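Local coordinates for protein bifunctional enzyme cysn/cysc (Mycobacterium tuberculosis, PDB 4BZQ) that probably transfers a phosphate from ATP to the 3'-hydroxyl of adenosine-5'-phosphosulfate, as the APS kinase part of a bifunctional sulfate-activating enzyme, at residues A[18-23]-A[158-163]. Sequence-based numbering, arbitrary orientation.
Sequences SSVAML and RSIDEQ. With ADP (adenosine-5'-diphosphate), chain D.
With CG2 of Ile-160 anti to the backbone N and CG1 beside it (chi1 -68°), the two branches of this side chain part company: CG2 meets helix 17-30, while CG1 and CD1 lie over one face of the adenine of ADP. CG2 touches Leu-23 CD2 at 3.8 Å and the backbone O of Ser-19. Ile-160 CD1 comes within 3.6 Å of ADP C4; a beta-branched residue can serve both surfaces at once. Leu-23, its CG likewise anti to the backbone N (chi1 -164°), spreads its forked end over the first turn of helix 160-171, CD2 lying 3.3 Å from Asp-161 CA. The Asp-161 carboxylate forms a salt bridge with Lys-27, one turn beyond Leu-23. The P-loop (Walker A) pattern, as expected for this P-loop kinase family, runs into the first turn of helix 17-30, which meets the phosphates. Ser-18 N reaches ADP O3B; Ser-19 grips ADP O2A through its N and, at 2.6 Å, its OG, a hydroxyl short enough to bond beside its own N-H. Arg-158, just before helix 160-171, accepts from ADP N6 through its backbone O at 2.7 Å. Deeper in, compact, apolar Val-20 packs on Leu-154 and crosses Gln-163 at about a right angle, Val-20 CG2 lying 3.4 Å from Gln-163 OE1. The adenine amino group points at the face of this amide, N6 3.1 Å from Gln-163 CD, and a weak hydrogen bond from NE2 to Thr-155 O would limit the amide's turning.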
loop_
_atom_site.group_PDB
_atom_site.type_symbol
_atom_site.label_atom_id
_atom_site.label_comp_id
_atom_site.label_asym_id
_atom_site.label_seq_id
_atom_site.Cartn_x
_atom_site.Cartn_y
_atom_site.Cartn_z
ATOM N N SER A 18 5.366 3.610 17.798
ATOM C CA SER A 18 5.167 4.745 16.928
ATOM C C SER A 18 6.130 5.870 17.215
ATOM O O SER A 18 6.631 6.499 16.305
ATOM C CB SER A 18 3.765 5.313 17.089
ATOM O OG SER A 18 2.870 4.481 16.437
ATOM N N SER A 19 6.377 6.143 18.490
ATOM C CA SER A 19 7.298 7.234 18.855
ATOM C C SER A 19 8.725 6.996 18.337
ATOM O O SER A 19 9.346 7.860 17.725
ATOM C CB SER A 19 7.402 7.318 20.376
ATOM O OG SER A 19 6.139 7.601 20.925
ATOM N N VAL A 20 9.237 5.796 18.596
ATOM C CA VAL A 20 10.493 5.479 18.082
ATOM C C VAL A 20 10.483 5.553 16.553
ATOM O O VAL A 20 11.444 6.032 15.907
ATOM C CB VAL A 20 10.938 4.094 18.552
ATOM C CG1 VAL A 20 12.303 3.774 17.932
ATOM C CG2 VAL A 20 11.084 4.096 20.065
ATOM N N ALA A 21 9.458 4.990 15.962
ATOM C CA ALA A 21 9.431 4.899 14.499
ATOM C C ALA A 21 9.446 6.291 13.891
ATOM O O ALA A 21 10.165 6.542 12.941
ATOM C CB ALA A 21 8.202 4.137 14.017
ATOM N N MET A 22 8.679 7.200 14.465
ATOM C CA MET A 22 8.560 8.533 13.903
ATOM C C MET A 22 9.918 9.243 14.022
ATOM O O MET A 22 10.383 9.935 13.076
ATOM C CB MET A 22 7.504 9.331 14.663
ATOM C CG MET A 22 6.048 9.002 14.407
ATOM S SD MET A 22 5.670 8.811 12.662
ATOM C CE MET A 22 5.585 10.487 12.005
ATOM N N LEU A 23 10.528 9.092 15.181
ATOM C CA LEU A 23 11.788 9.725 15.411
ATOM C C LEU A 23 12.888 9.152 14.481
ATOM O O LEU A 23 13.673 9.910 13.879
ATOM C CB LEU A 23 12.177 9.645 16.897
ATOM C CG LEU A 23 13.302 10.606 17.309
ATOM C CD1 LEU A 23 13.192 11.993 16.654
ATOM C CD2 LEU A 23 13.353 10.763 18.831
ATOM N N ARG A 158 16.084 4.312 28.113
ATOM C CA ARG A 158 16.666 5.520 27.453
ATOM C C ARG A 158 15.612 6.466 26.940
ATOM O O ARG A 158 14.448 6.120 26.930
ATOM C CB ARG A 158 17.564 5.214 26.251
ATOM C CG ARG A 158 18.688 4.231 26.388
ATOM C CD ARG A 158 19.312 4.125 25.001
ATOM N NE ARG A 158 20.447 3.200 24.852
ATOM C CZ ARG A 158 20.644 2.079 25.536
ATOM N NH1 ARG A 158 19.808 1.680 26.476
ATOM N NH2 ARG A 158 21.712 1.340 25.267
ATOM N N SER A 159 16.028 7.657 26.506
ATOM C CA SER A 159 15.100 8.561 25.877
ATOM C C SER A 159 14.683 7.980 24.512
ATOM O O SER A 159 15.321 7.101 23.927
ATOM C CB SER A 159 15.652 9.988 25.722
ATOM O OG SER A 159 16.399 10.164 24.559
ATOM N N ILE A 160 13.563 8.466 24.018
ATOM C CA ILE A 160 13.097 8.012 22.710
ATOM C C ILE A 160 14.173 8.322 21.662
ATOM O O ILE A 160 14.467 7.480 20.825
ATOM C CB ILE A 160 11.747 8.643 22.411
ATOM C CG1 ILE A 160 10.703 8.051 23.375
ATOM C CG2 ILE A 160 11.337 8.366 20.980
ATOM C CD1 ILE A 160 9.453 8.876 23.490
ATOM N N ASP A 161 14.797 9.506 21.749
ATOM C CA ASP A 161 15.892 9.923 20.830
ATOM C C ASP A 161 17.003 8.870 20.782
ATOM O O ASP A 161 17.458 8.479 19.720
ATOM C CB ASP A 161 16.449 11.304 21.250
ATOM C CG ASP A 161 17.442 11.891 20.242
ATOM O OD1 ASP A 161 17.089 12.176 19.105
ATOM O OD2 ASP A 161 18.595 12.098 20.627
ATOM N N GLU A 162 17.374 8.362 21.937
ATOM C CA GLU A 162 18.444 7.393 22.016
ATOM C C GLU A 162 18.002 6.054 21.509
ATOM O O GLU A 162 18.787 5.309 20.929
ATOM C CB GLU A 162 18.898 7.247 23.458
ATOM C CG GLU A 162 19.396 8.572 24.049
ATOM C CD GLU A 162 20.881 8.597 24.235
ATOM O OE1 GLU A 162 21.549 8.621 23.169
ATOM O OE2 GLU A 162 21.373 8.610 25.418
ATOM N N GLN A 163 16.739 5.710 21.740
ATOM C CA GLN A 163 16.222 4.483 21.177
ATOM C C GLN A 163 16.220 4.526 19.634
ATOM O O GLN A 163 16.581 3.541 18.964
ATOM C CB GLN A 163 14.830 4.203 21.737
ATOM C CG GLN A 163 14.830 3.934 23.247
ATOM C CD GLN A 163 13.437 3.547 23.712
ATOM O OE1 GLN A 163 12.446 4.060 23.189
ATOM N NE2 GLN A 163 13.349 2.628 24.647
HETATM P PB ADP D . 2.845 2.485 20.686
HETATM O O1B ADP D . 1.449 2.370 21.158
HETATM O O2B ADP D . 3.793 1.360 20.993
HETATM O O3B ADP D . 2.958 3.089 19.301
HETATM P PA ADP D . 3.618 5.086 21.570
HETATM O O1A ADP D . 2.370 5.714 21.085
HETATM O O2A ADP D . 4.963 5.296 20.968
HETATM O O3A ADP D . 3.378 3.514 21.778
HETATM O "O5'" ADP D . 3.528 5.525 23.067
HETATM C "C5'" ADP D . 4.476 5.156 24.001
HETATM C "C4'" ADP D . 4.344 6.221 25.073
HETATM O "O4'" ADP D . 5.384 6.109 26.031
HETATM C "C3'" ADP D . 4.515 7.576 24.453
HETATM O "O3'" ADP D . 3.605 8.473 25.069
HETATM C "C2'" ADP D . 5.895 8.023 24.812
HETATM O "O2'" ADP D . 5.636 9.285 25.376
HETATM C "C1'" ADP D . 6.369 7.121 25.895
HETATM N N9 ADP D . 7.663 6.459 25.645
HETATM C C8 ADP D . 7.933 5.438 24.796
HETATM N N7 ADP D . 9.230 5.020 24.887
HETATM C C5 ADP D . 9.796 5.809 25.810
HETATM C C6 ADP D . 11.131 5.960 26.406
HETATM N N6 ADP D . 12.119 5.162 25.992
HETATM N N1 ADP D . 11.321 6.903 27.355
HETATM C C2 ADP D . 10.328 7.710 27.754
HETATM N N3 ADP D . 9.090 7.626 27.245
HETATM C C4 ADP D . 8.768 6.731 26.306
#